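Local coordinates for putative peptidase (Bacteroides fragilis, PDB 5DYN) that is a clostripain-family cysteine protease that activates Bacteroides fragilis toxin by proteolysis, at the interface of chains A and B. Sequence-based numbering; all coordinates share one arbitrary frame. Chains: chain A, Putative peptidase; chain B, Putative peptidase.

The interface of chains A and B. Residues chain A 124-127; chain B 1, 7, 9.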
loop_
_atom_site.group_PDB
_atom_site.type_symbol
_atom_site.label_atom_id
_atom_site.label_comp_id
_atom_site.label_asym_id
_atom_site.label_seq_id
_atom_site.Cartn_x
_atom_site.Cartn_y
_atom_site.Cartn_z
ATOM N N PRO A 124 -3.070 -1.622 -14.404
ATOM C CA PRO A 124 -3.702 -2.885 -14.807
ATOM C C PRO A 124 -2.710 -4.044 -14.854
ATOM O O PRO A 124 -1.507 -3.819 -14.978
ATOM C CB PRO A 124 -4.241 -2.579 -16.210
ATOM C CG PRO A 124 -4.395 -1.099 -16.242
ATOM C CD PRO A 124 -3.278 -0.559 -15.402
ATOM N N SER A 125 -3.217 -5.267 -14.746
ATOM C CA SER A 125 -2.376 -6.451 -14.855
ATOM C C SER A 125 -1.678 -6.478 -16.214
ATOM O O SER A 125 -2.294 -6.182 -17.236
ATOM C CB SER A 125 -3.210 -7.717 -14.649
ATOM O OG SER A 125 -2.450 -8.884 -14.905
ATOM N N PRO A 126 -0.379 -6.814 -16.223
ATOM C CA PRO A 126 0.388 -6.920 -17.471
ATOM C C PRO A 126 -0.035 -8.116 -18.325
ATOM O O PRO A 126 0.329 -8.189 -19.499
ATOM C CB PRO A 126 1.831 -7.080 -16.983
ATOM C CG PRO A 126 1.708 -7.652 -15.613
ATOM C CD PRO A 126 0.453 -7.063 -15.034
ATOM N N ALA A 127 -0.793 -9.038 -17.738
ATOM C CA ALA A 127 -1.314 -10.192 -18.467
ATOM C C ALA A 127 -2.836 -10.282 -18.350
ATOM O O ALA A 127 -3.376 -10.434 -17.254
ATOM C CB ALA A 127 -0.669 -11.471 -17.964
ATOM N N TRP B 1 -1.757 -2.613 -10.170
ATOM C CA TRP B 1 -2.148 -3.908 -9.625
ATOM C C TRP B 1 -1.474 -4.175 -8.287
ATOM O O TRP B 1 -0.612 -3.417 -7.852
ATOM C CB TRP B 1 -1.813 -5.030 -10.613
ATOM C CG TRP B 1 -0.387 -5.019 -11.098
ATOM C CD1 TRP B 1 0.087 -4.424 -12.231
ATOM C CD2 TRP B 1 0.745 -5.640 -10.467
ATOM N NE1 TRP B 1 1.442 -4.630 -12.345
ATOM C CE2 TRP B 1 1.870 -5.378 -11.279
ATOM C CE3 TRP B 1 0.917 -6.393 -9.301
ATOM C CZ2 TRP B 1 3.150 -5.832 -10.954
ATOM C CZ3 TRP B 1 2.190 -6.849 -8.981
ATOM C CH2 TRP B 1 3.289 -6.565 -9.806
ATOM N N ASN B 7 2.410 -15.803 -12.860
ATOM C CA ASN B 7 2.141 -14.860 -13.941
ATOM C C ASN B 7 0.788 -14.181 -13.783
ATOM O O ASN B 7 0.219 -13.683 -14.755
ATOM C CB ASN B 7 2.209 -15.560 -15.300
ATOM C CG ASN B 7 3.593 -16.078 -15.621
ATOM O OD1 ASN B 7 4.523 -15.303 -15.838
ATOM N ND2 ASN B 7 3.736 -17.398 -15.671
ATOM N N TYR B 9 -1.622 -11.291 -11.631
ATOM C CA TYR B 9 -1.559 -10.040 -10.889
ATOM C C TYR B 9 -2.984 -9.587 -10.608
ATOM O O TYR B 9 -3.819 -9.576 -11.508
ATOM C CB TYR B 9 -0.791 -8.968 -11.678
ATOM C CG TYR B 9 0.514 -9.451 -12.285
ATOM C CD1 TYR B 9 0.521 -10.251 -13.423
ATOM C CD2 TYR B 9 1.738 -9.093 -11.731
ATOM C CE1 TYR B 9 1.700 -10.702 -13.979
ATOM C CE2 TYR B 9 2.930 -9.533 -12.290
ATOM C CZ TYR B 9 2.900 -10.338 -13.414
ATOM O OH TYR B 9 4.065 -10.790 -13.983
HETATM O O HOH W 1 -3.034 -11.652 -14.170
#
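A:Pro126 lays the edge of its pyrrolidine ring on the phenol ring of B:Tyr9, the two side chains crossing at about a right angle. Its CG sits over the face, 3.6 Å from the ring centroid, in a CH-pi contact, while CD leans toward the CG and CD1 end of the phenol. That same CD also reaches the indole of B:Trp1, 3.9 Å from its CD1, so the CD corner touches both aromatic side chains where they meet. B:Trp1 CD1 additionally lies near the carbonyl oxygen of A:Pro124. No direct polar bond joins the chains here; the polar link runs through water 1, which is 2.9 Å from the hydroxyl OG of A:Ser125 and receives the backbone N-H of B:Tyr9 in a fairly straight bond (162° at H).

The serine hydroxyl is turned anti to its own backbone N (chi1 173°), where it also bonds to the backbone of A:Ala127. It approaches A:Ala127 O from above the carbonyl plane at 3.0 Å, and A:Ala127 N donates back to OG. These bonds close a tight turn spanning A:Pro126 and probably help to present its ring to the tyrosine. Within chain B, the phenol stands edge-on over the indole of B:Trp1, the planes steeply inclined: its CD2 lies over the rim of one indole face and B:Trp1 CZ3 in the phenol plane at its edge, which probably limits turning of the phenol. Beyond, A:Ala127 CB approaches B:Asn7 O loosely.

This small, mainly apolar patch, with its water bridge, packs the tail of chain A, the N-terminal piece of one clostripain-family (C11) protease, against the new N-terminus of chain B, the following piece, and probably helps keep them together after the chain is cut.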